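Local coordinates for protein Non-reducing end alpha-L-arabinofuranosidase BoGH43B (Bacteroides ovatus, PDB 5JOZ) that hydrolyses terminal non-reducing alpha-L-arabinofuranoside residues from xyloglucan branches, converting S units to X units, at residues Thr11-Asp16 against Gly475-Phe480; Lys262-Gly267 against Val468-Val473; Leu321-Ile326 against Ile361-Ala366. All blocks are in the same frame, centred on the assembly; numbering follows the deposited sequence.

Contact 1: Thr11-Asp16 against Gly475-Phe480; sequences TGMNPD and GFTGVF
Asn14 OD1 is gripped by two hydroxyls, those of Tyr42 and Thr30, and the other arm of the same amide reaches back along its own segment. Asn14 ND2 donates to Thr11 O at 3.0 Å, the acceptor lying in the amide plane while the donor stands above the carbonyl plane. Three bonds therefore fix the amide two residues before Asp16, the inferred proton acceptor.

A single side chain of this loop, Met13, provides nearly all of what 11-16 brings to the contact with 475-480. Its CG lies anti to the backbone N (chi1 -168°), and bends at the next two torsions lay the chain along Thr477. Met13 CG rests 3.5 Å from Gly478 N, on the backbone where Gly478 has no side chain to intervene. SD then runs beside Thr477, with Met13 SD 3.7 Å from Thr477 CB, whose hydroxyl is turned to Ser71. The terminal Met13 CE arrives in the plane of the Phe480 ring, at its edge, 3.9 Å from Phe480 CE1. This is an edge-on Met-aromatic contact, with Met13 SD 4.1 Å from Phe480 CE1. A water supplies the polar link, accepting from Met13 N and donating to Val479 O at 2.8 Å. At the other end of 475-480, Phe476 comes close to Glu176, the inferred proton donor.

The Phe480 ring also stacks on Tyr35 and touches Arg364 of strand 359-364. The loop 11-16 leads into strand 18-22, the first strand of a four-stranded propeller blade, whereas 475-480 runs from helix 470-473 into strand 480-486 of the C-terminal sandwich.

Contact 2: Lys262-Gly267 against Val468-Val473; sequences KYQHLG and VSNEVV
The carboxamides of Gln264 and Asn470 cross obliquely, their planes inclined by 24°, and Gln264 NE2 meets Asn470 CB at 3.3 Å. The Glu471 carboxylate stands almost upright to the Gln264 amide, and the Tyr263 ring has Ser469 CB obliquely beside it. Above the carboxylate plane sits the backbone N of Gln264, which donates to Glu471 OE1, with Gln264 N and OE1 3.0 Å apart. The carbonyl O of Gln264 accepts from Asn470 N at 2.8 Å, nearly along its C=O axis. Both the N-H and the carbonyl of Gln264 are thus bonded to the first turn of the short helix.

Its side chain folds back, CG in the crowded position between N and carbonyl carbon and the chain bent again at chi2. This lets Gln264 OE1 accept from Gly267 N, which lies in the carbonyl plane, while NE2 donates to a water that in turn donates to Asn470 OD1 and, weakly, to Glu471 OE2. Ser469 is the N-cap: OG accepts a weak bond from Val472 N and also pairs with Arg466 O, and Ser469 CB packs 3.7 Å from Tyr263 CB. Asn470 ND2 turns to Gly475 O.

The contact joins the loop between propeller strands 249-256 and 269-277 to helix 470-473 of the sandwich; behind it His265 and Val468 both pack on Tyr447 of strand 446-453.

Contact 3: Leu321-Ile326 against Ile361-Ala366; sequences LDWTFI and IGRRQA
A single antiparallel bridge, the hydrogen-bonded pair Thr324 and Gly362, brings the two backbones together, with a straight bond from Gly362 N to Thr324 O (2.8 Å, 167°) and a weak, strongly bent return from Thr324 N to Gly362 O.

Around this bridge the contact is carried by side chains, chiefly Trp323, Phe325 and, from the other segment, Ile361 and Arg363. The indole of Trp323, its CG anti to the carbonyl carbon, crosses Ile361 and brings Trp323 CE3 within 3.6 Å of Gly362 O, with Gly362 CA in plane at the ring edge. Over one face comes Arg363, whose CG sits in the crowded position between N and the carbonyl carbon, and whose chain bends at chi3. Its guanidinium stands upright, 89° to the indole, so that its edge meets the ring, Arg363 NH2 lying 3.6 Å from Trp323 CZ2; this is a cation-pi contact, with Arg363 CZ over the six-membered ring. Arg363 NE is buried here without a polar partner. Asp322 CB lies over one face of the guanidinium, its carboxylate too far for a salt bridge. An alanine in place of Trp323 would probably cost Arg363 its cation-pi partner and leave Ile361 CG2 less well packed.

Phe325 lies alongside Ile361, Phe325 CE2 meeting Ile361 CD1 at 3.5 Å. Asp322 O receives Thr324 OG1 and a water that also accepts from Arg364 NH1 at 2.8 Å; Arg364 NE hydrogen-bonds to Met13 O.

Strand 359-364 pairs with 480-486 in the sandwich, and strand 325-326 with 35-36 of the propeller. Trp323 packs on Met483, meets Phe501 of strand 496-505 edge-to-face, and bonds through NE1 to Asp312, next to the calcium ligand Asp313.

Overall arrangement
Contacts 1 and 2 join the five-bladed propeller to the C-terminal sandwich, whereas contact 3 joins two parts of the C-terminal domain, one of them a sandwich strand, and through strand 325-326 reaches the propeller. Contacts 1 and 3 are buried; contact 2 lies nearer the surface, with two exposed residues. The chemistry follows: a sulfur chain, an aromatic edge and one water serve the centre, a backbone bond, a carboxylate bond and a water serve the partly buried contact 2, and a backbone bridge with cation-pi and apolar packing serves contact 3. Contact 1 touches both others, which also meet through Leu266 and Gln365. Along the chain, contact 3 nests inside contact 2, and both inside contact 1.

Contact 1: Thr11-Asp16 against Gly475-Phe480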
loop_
_atom_site.group_PDB
_atom_site.type_symbol
_atom_site.label_atom_id
_atom_site.label_comp_id
_atom_site.label_asym_id
_atom_site.label_seq_id
_atom_site.Cartn_x
_atom_site.Cartn_y
_atom_site.Cartn_z
ATOM N N THR A 11 -4.066 8.376 -1.243
ATOM C CA THR A 11 -5.245 7.520 -1.406
ATOM C C THR A 11 -4.875 6.188 -2.011
ATOM O O THR A 11 -3.750 6.007 -2.448
ATOM C CB THR A 11 -6.290 8.205 -2.312
ATOM O OG1 THR A 11 -5.685 8.557 -3.549
ATOM C CG2 THR A 11 -6.805 9.458 -1.659
ATOM N N GLY A 12 -5.829 5.258 -2.046
ATOM C CA GLY A 12 -5.559 3.886 -2.492
ATOM C C GLY A 12 -4.753 3.164 -1.425
ATOM O O GLY A 12 -4.425 3.749 -0.385
ATOM N N MET A 13 -4.432 1.898 -1.673
ATOM C CA MET A 13 -3.829 1.069 -0.644
ATOM C C MET A 13 -2.455 1.604 -0.293
ATOM O O MET A 13 -1.518 1.478 -1.074
ATOM C CB MET A 13 -3.752 -0.393 -1.070
ATOM C CG MET A 13 -3.398 -1.322 0.090
ATOM S SD MET A 13 -2.396 -2.730 -0.373
ATOM C CE MET A 13 -0.961 -1.945 -1.101
ATOM N N ASN A 14 -2.377 2.215 0.892
ATOM C CA ASN A 14 -1.186 2.896 1.395
ATOM C C ASN A 14 -1.172 2.859 2.941
ATOM O O ASN A 14 -1.203 3.891 3.612
ATOM C CB ASN A 14 -1.144 4.336 0.865
ATOM C CG ASN A 14 -0.411 4.452 -0.467
ATOM O OD1 ASN A 14 0.770 4.126 -0.557
ATOM N ND2 ASN A 14 -1.106 4.921 -1.502
ATOM N N PRO A 15 -1.121 1.656 3.512
ATOM C CA PRO A 15 -1.213 1.536 4.957
ATOM C C PRO A 15 0.112 1.724 5.701
ATOM O O PRO A 15 1.190 1.703 5.099
ATOM C CB PRO A 15 -1.711 0.087 5.149
ATOM C CG PRO A 15 -1.615 -0.584 3.808
ATOM C CD PRO A 15 -0.883 0.344 2.893
ATOM N N ASP A 16 -0.001 1.887 7.019
ATOM C CA ASP A 16 1.139 1.851 7.954
ATOM C C ASP A 16 2.179 2.927 7.627
ATOM O O ASP A 16 3.371 2.618 7.492
ATOM C CB ASP A 16 1.789 0.457 7.955
ATOM C CG ASP A 16 0.825 -0.646 8.344
ATOM O OD1 ASP A 16 0.157 -0.512 9.384
ATOM O OD2 ASP A 16 0.764 -1.674 7.633
ATOM N N GLY A 475 -7.931 -9.839 5.248
ATOM C CA GLY A 475 -6.585 -9.434 4.860
ATOM C C GLY A 475 -6.320 -7.951 5.049
ATOM O O GLY A 475 -7.118 -7.254 5.668
ATOM N N PHE A 476 -5.206 -7.478 4.483
ATOM C CA PHE A 476 -4.637 -6.163 4.787
ATOM C C PHE A 476 -4.423 -5.273 3.569
ATOM O O PHE A 476 -3.703 -4.253 3.648
ATOM C CB PHE A 476 -3.291 -6.355 5.516
ATOM C CG PHE A 476 -3.424 -6.895 6.906
ATOM C CD1 PHE A 476 -3.984 -6.115 7.910
ATOM C CD2 PHE A 476 -2.990 -8.180 7.218
ATOM C CE1 PHE A 476 -4.104 -6.605 9.210
ATOM C CE2 PHE A 476 -3.113 -8.676 8.512
ATOM C CZ PHE A 476 -3.674 -7.888 9.507
ATOM N N THR A 477 -5.046 -5.643 2.449
ATOM C CA THR A 477 -4.867 -4.935 1.187
ATOM C C THR A 477 -6.171 -4.302 0.712
ATOM O O THR A 477 -7.216 -4.416 1.366
ATOM C CB THR A 477 -4.331 -5.885 0.108
ATOM O OG1 THR A 477 -5.221 -6.999 -0.034
ATOM C CG2 THR A 477 -2.941 -6.374 0.482
ATOM N N GLY A 478 -6.064 -3.593 -0.408
ATOM C CA GLY A 478 -7.191 -2.990 -1.118
ATOM C C GLY A 478 -7.047 -3.218 -2.617
ATOM O O GLY A 478 -6.047 -3.761 -3.096
ATOM N N VAL A 479 -8.052 -2.787 -3.362
ATOM C CA VAL A 479 -8.176 -3.154 -4.775
ATOM C C VAL A 479 -7.038 -2.615 -5.661
ATOM O O VAL A 479 -6.637 -1.454 -5.551
ATOM C CB VAL A 479 -9.541 -2.681 -5.339
ATOM C CG1 VAL A 479 -9.588 -2.796 -6.858
ATOM C CG2 VAL A 479 -10.681 -3.481 -4.707
ATOM N N PHE A 480 -6.528 -3.471 -6.537
ATOM C CA PHE A 480 -5.679 -3.034 -7.644
ATOM C C PHE A 480 -6.422 -3.295 -8.935
ATOM O O PHE A 480 -7.108 -4.312 -9.061
ATOM C CB PHE A 480 -4.369 -3.809 -7.676
ATOM C CG PHE A 480 -3.338 -3.300 -6.726
ATOM C CD1 PHE A 480 -3.533 -3.400 -5.366
ATOM C CD2 PHE A 480 -2.160 -2.746 -7.192
ATOM C CE1 PHE A 480 -2.571 -2.945 -4.467
ATOM C CE2 PHE A 480 -1.194 -2.286 -6.303
ATOM C CZ PHE A 480 -1.403 -2.391 -4.936
HETATM O O HOH W 1 -6.211 0.386 -3.501
#

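Contact 2: Lys262-Gly267 against Val468-Val473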
loop_
_atom_site.group_PDB
_atom_site.type_symbol
_atom_site.label_atom_id
_atom_site.label_comp_id
_atom_site.label_asym_id
_atom_site.label_seq_id
_atom_site.Cartn_x
_atom_site.Cartn_y
_atom_site.Cartn_z
ATOM N N LYS A 262 -20.272 1.131 6.077
ATOM C CA LYS A 262 -20.310 -0.358 6.213
ATOM C C LYS A 262 -19.038 -1.096 5.776
ATOM O O LYS A 262 -18.542 -1.955 6.514
ATOM C CB LYS A 262 -21.451 -0.985 5.398
ATOM C CG LYS A 262 -22.791 -0.286 5.427
ATOM C CD LYS A 262 -23.422 -0.254 6.803
ATOM C CE LYS A 262 -24.909 0.062 6.681
ATOM N NZ LYS A 262 -25.480 0.578 7.950
ATOM N N TYR A 263 -18.555 -0.800 4.562
ATOM C CA TYR A 263 -17.457 -1.547 3.941
ATOM C C TYR A 263 -16.411 -0.652 3.243
ATOM O O TYR A 263 -16.701 0.483 2.849
ATOM C CB TYR A 263 -18.029 -2.593 2.967
ATOM C CG TYR A 263 -18.865 -2.032 1.833
ATOM C CD1 TYR A 263 -18.275 -1.634 0.636
ATOM C CD2 TYR A 263 -20.252 -1.918 1.950
ATOM C CE1 TYR A 263 -19.033 -1.128 -0.409
ATOM C CE2 TYR A 263 -21.025 -1.409 0.917
ATOM C CZ TYR A 263 -20.415 -1.011 -0.266
ATOM O OH TYR A 263 -21.176 -0.497 -1.305
ATOM N N GLN A 264 -15.183 -1.163 3.130
ATOM C CA GLN A 264 -14.095 -0.446 2.459
ATOM C C GLN A 264 -13.361 -1.371 1.500
ATOM O O GLN A 264 -13.015 -2.504 1.845
ATOM C CB GLN A 264 -13.146 0.235 3.484
ATOM C CG GLN A 264 -12.201 -0.677 4.264
ATOM C CD GLN A 264 -10.884 -0.954 3.561
ATOM O OE1 GLN A 264 -10.650 -0.474 2.459
ATOM N NE2 GLN A 264 -10.013 -1.728 4.206
ATOM N N HIS A 265 -13.119 -0.872 0.293
ATOM C CA HIS A 265 -12.432 -1.649 -0.753
ATOM C C HIS A 265 -11.160 -1.013 -1.297
ATOM O O HIS A 265 -10.340 -1.727 -1.858
ATOM C CB HIS A 265 -13.388 -2.004 -1.900
ATOM C CG HIS A 265 -13.925 -0.827 -2.656
ATOM N ND1 HIS A 265 -14.888 0.014 -2.144
ATOM C CD2 HIS A 265 -13.671 -0.388 -3.912
ATOM C CE1 HIS A 265 -15.183 0.941 -3.040
ATOM N NE2 HIS A 265 -14.458 0.718 -4.122
ATOM N N LEU A 266 -10.976 0.300 -1.126
ATOM C CA LEU A 266 -9.751 0.957 -1.572
ATOM C C LEU A 266 -8.539 0.620 -0.702
ATOM O O LEU A 266 -7.408 0.831 -1.135
ATOM C CB LEU A 266 -9.920 2.476 -1.614
ATOM C CG LEU A 266 -11.081 3.078 -2.414
ATOM C CD1 LEU A 266 -10.899 4.587 -2.507
ATOM C CD2 LEU A 266 -11.211 2.470 -3.803
ATOM N N GLY A 267 -8.767 0.113 0.510
ATOM C CA GLY A 267 -7.684 -0.249 1.421
ATOM C C GLY A 267 -7.489 0.809 2.494
ATOM O O GLY A 267 -8.238 1.791 2.568
ATOM N N VAL A 468 -15.803 -7.144 -2.976
ATOM C CA VAL A 468 -14.341 -7.127 -2.926
ATOM C C VAL A 468 -13.801 -6.344 -1.729
ATOM O O VAL A 468 -12.614 -6.028 -1.679
ATOM C CB VAL A 468 -13.718 -6.656 -4.270
ATOM C CG1 VAL A 468 -13.938 -7.718 -5.341
ATOM C CG2 VAL A 468 -14.255 -5.305 -4.725
ATOM N N SER A 469 -14.654 -6.084 -0.739
ATOM C CA SER A 469 -14.306 -5.201 0.357
ATOM C C SER A 469 -13.509 -5.961 1.409
ATOM O O SER A 469 -13.588 -7.189 1.495
ATOM C CB SER A 469 -15.571 -4.597 0.973
ATOM O OG SER A 469 -16.259 -5.556 1.759
ATOM N N ASN A 470 -12.737 -5.226 2.202
ATOM C CA ASN A 470 -12.003 -5.807 3.335
ATOM C C ASN A 470 -12.912 -6.607 4.279
ATOM O O ASN A 470 -12.536 -7.682 4.750
ATOM C CB ASN A 470 -11.317 -4.714 4.151
ATOM C CG ASN A 470 -10.526 -5.276 5.313
ATOM O OD1 ASN A 470 -10.908 -5.119 6.477
ATOM N ND2 ASN A 470 -9.440 -5.979 5.002
ATOM N N GLU A 471 -14.111 -6.085 4.529
ATOM C CA GLU A 471 -15.036 -6.685 5.490
ATOM C C GLU A 471 -15.576 -8.037 5.031
ATOM O O GLU A 471 -15.946 -8.857 5.866
ATOM C CB GLU A 471 -16.179 -5.713 5.829
ATOM C CG GLU A 471 -15.768 -4.552 6.744
ATOM C CD GLU A 471 -15.015 -3.427 6.044
ATOM O OE1 GLU A 471 -14.625 -3.577 4.861
ATOM O OE2 GLU A 471 -14.824 -2.365 6.680
ATOM N N VAL A 472 -15.591 -8.272 3.715
ATOM C CA VAL A 472 -15.975 -9.562 3.141
ATOM C C VAL A 472 -14.770 -10.482 2.892
ATOM O O VAL A 472 -14.847 -11.677 3.160
ATOM C CB VAL A 472 -16.771 -9.357 1.831
ATOM C CG1 VAL A 472 -17.033 -10.684 1.109
ATOM C CG2 VAL A 472 -18.080 -8.638 2.132
ATOM N N VAL A 473 -13.666 -9.941 2.376
ATOM C CA VAL A 473 -12.535 -10.781 1.937
ATOM C C VAL A 473 -11.448 -11.002 2.996
ATOM O O VAL A 473 -10.694 -11.978 2.912
ATOM C CB VAL A 473 -11.897 -10.264 0.620
ATOM C CG1 VAL A 473 -12.960 -10.120 -0.467
ATOM C CG2 VAL A 473 -11.123 -8.951 0.813
HETATM O O HOH W 2 -11.493 -2.391 6.911
#

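Contact 3: Leu321-Ile326 against Ile361-Ala366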
loop_
_atom_site.group_PDB
_atom_site.type_symbol
_atom_site.label_atom_id
_atom_site.label_comp_id
_atom_site.label_asym_id
_atom_site.label_seq_id
_atom_site.Cartn_x
_atom_site.Cartn_y
_atom_site.Cartn_z
ATOM N N LEU A 321 6.439 4.122 -12.160
ATOM C CA LEU A 321 6.638 3.678 -10.779
ATOM C C LEU A 321 5.374 3.156 -10.103
ATOM O O LEU A 321 5.474 2.313 -9.225
ATOM C CB LEU A 321 7.258 4.818 -9.947
ATOM C CG LEU A 321 8.705 5.215 -10.300
ATOM C CD1 LEU A 321 9.123 6.475 -9.564
ATOM C CD2 LEU A 321 9.676 4.083 -9.987
ATOM N N ASP A 322 4.200 3.647 -10.531
ATOM C CA ASP A 322 2.894 3.215 -10.010
ATOM C C ASP A 322 2.575 1.753 -10.382
ATOM O O ASP A 322 1.786 1.095 -9.684
ATOM C CB ASP A 322 1.741 4.116 -10.534
ATOM C CG ASP A 322 1.818 5.572 -10.034
ATOM O OD1 ASP A 322 1.681 5.821 -8.822
ATOM O OD2 ASP A 322 1.979 6.485 -10.868
ATOM N N TRP A 323 3.158 1.251 -11.479
ATOM C CA TRP A 323 2.895 -0.130 -11.930
ATOM C C TRP A 323 3.457 -1.144 -10.951
ATOM O O TRP A 323 4.557 -0.975 -10.414
ATOM C CB TRP A 323 3.398 -0.374 -13.355
ATOM C CG TRP A 323 2.588 0.407 -14.348
ATOM C CD1 TRP A 323 3.009 1.437 -15.133
ATOM C CD2 TRP A 323 1.195 0.248 -14.607
ATOM N NE1 TRP A 323 1.964 1.917 -15.886
ATOM C CE2 TRP A 323 0.836 1.203 -15.578
ATOM C CE3 TRP A 323 0.211 -0.622 -14.115
ATOM C CZ2 TRP A 323 -0.466 1.318 -16.065
ATOM C CZ3 TRP A 323 -1.077 -0.510 -14.597
ATOM C CH2 TRP A 323 -1.409 0.450 -15.564
ATOM N N THR A 324 2.672 -2.193 -10.724
ATOM C CA THR A 324 2.878 -3.100 -9.606
ATOM C C THR A 324 2.610 -4.558 -10.005
ATOM O O THR A 324 1.652 -4.849 -10.727
ATOM C CB THR A 324 1.936 -2.709 -8.440
ATOM O OG1 THR A 324 1.981 -1.290 -8.242
ATOM C CG2 THR A 324 2.363 -3.376 -7.167
ATOM N N PHE A 325 3.446 -5.456 -9.483
ATOM C CA PHE A 325 3.399 -6.896 -9.761
ATOM C C PHE A 325 2.975 -7.681 -8.527
ATOM O O PHE A 325 3.047 -7.171 -7.410
ATOM C CB PHE A 325 4.787 -7.376 -10.187
ATOM C CG PHE A 325 5.328 -6.653 -11.365
ATOM C CD1 PHE A 325 5.984 -5.425 -11.205
ATOM C CD2 PHE A 325 5.182 -7.173 -12.640
ATOM C CE1 PHE A 325 6.477 -4.724 -12.303
ATOM C CE2 PHE A 325 5.680 -6.483 -13.743
ATOM C CZ PHE A 325 6.321 -5.259 -13.572
ATOM N N ILE A 326 2.548 -8.922 -8.743
ATOM C CA ILE A 326 2.249 -9.870 -7.665
ATOM C C ILE A 326 3.475 -10.774 -7.404
ATOM O O ILE A 326 3.903 -11.516 -8.294
ATOM C CB ILE A 326 1.030 -10.734 -8.011
ATOM C CG1 ILE A 326 -0.209 -9.839 -8.248
ATOM C CG2 ILE A 326 0.780 -11.729 -6.886
ATOM C CD1 ILE A 326 -1.453 -10.560 -8.735
ATOM N N ILE A 361 0.066 -6.795 -14.135
ATOM C CA ILE A 361 0.685 -5.501 -13.860
ATOM C C ILE A 361 -0.449 -4.522 -13.585
ATOM O O ILE A 361 -1.293 -4.259 -14.453
ATOM C CB ILE A 361 1.560 -5.000 -15.031
ATOM C CG1 ILE A 361 2.580 -6.090 -15.426
ATOM C CG2 ILE A 361 2.276 -3.694 -14.656
ATOM C CD1 ILE A 361 3.639 -5.680 -16.435
ATOM N N GLY A 362 -0.482 -3.994 -12.370
ATOM C CA GLY A 362 -1.602 -3.164 -11.961
ATOM C C GLY A 362 -1.229 -1.999 -11.090
ATOM O O GLY A 362 -0.057 -1.782 -10.770
ATOM N N ARG A 363 -2.252 -1.246 -10.711
ATOM C CA ARG A 363 -2.063 -0.143 -9.815
ATOM C C ARG A 363 -3.225 0.016 -8.862
ATOM O O ARG A 363 -4.352 -0.392 -9.156
ATOM C CB ARG A 363 -1.790 1.133 -10.603
ATOM C CG ARG A 363 -2.993 1.782 -11.255
ATOM C CD ARG A 363 -2.690 3.231 -11.578
ATOM N NE ARG A 363 -2.041 3.388 -12.866
ATOM C CZ ARG A 363 -1.632 4.548 -13.360
ATOM N NH1 ARG A 363 -1.779 5.676 -12.674
ATOM N NH2 ARG A 363 -1.059 4.578 -14.554
ATOM N N ARG A 364 -2.918 0.643 -7.731
ATOM C CA ARG A 364 -3.871 0.900 -6.668
ATOM C C ARG A 364 -5.080 1.695 -7.169
ATOM O O ARG A 364 -4.915 2.696 -7.870
ATOM C CB ARG A 364 -3.197 1.711 -5.561
ATOM C CG ARG A 364 -2.108 0.985 -4.786
ATOM C CD ARG A 364 -1.137 1.980 -4.179
ATOM N NE ARG A 364 -0.066 1.335 -3.410
ATOM C CZ ARG A 364 0.983 0.679 -3.919
ATOM N NH1 ARG A 364 1.151 0.536 -5.239
ATOM N NH2 ARG A 364 1.890 0.149 -3.087
ATOM N N GLN A 365 -6.286 1.246 -6.828
ATOM C CA GLN A 365 -7.474 2.077 -7.045
ATOM C C GLN A 365 -7.462 3.240 -6.041
ATOM O O GLN A 365 -7.803 3.082 -4.873
ATOM C CB GLN A 365 -8.759 1.274 -6.938
ATOM C CG GLN A 365 -9.954 2.047 -7.487
ATOM C CD GLN A 365 -11.267 1.355 -7.240
ATOM O OE1 GLN A 365 -11.315 0.136 -7.123
ATOM N NE2 GLN A 365 -12.351 2.133 -7.167
ATOM N N ALA A 366 -7.054 4.400 -6.529
ATOM C CA ALA A 366 -6.820 5.587 -5.723
ATOM C C ALA A 366 -8.043 6.503 -5.595
ATOM O O ALA A 366 -7.936 7.584 -4.998
ATOM C CB ALA A 366 -5.654 6.367 -6.328
HETATM O O HOH W 3 0.217 1.849 -7.482
#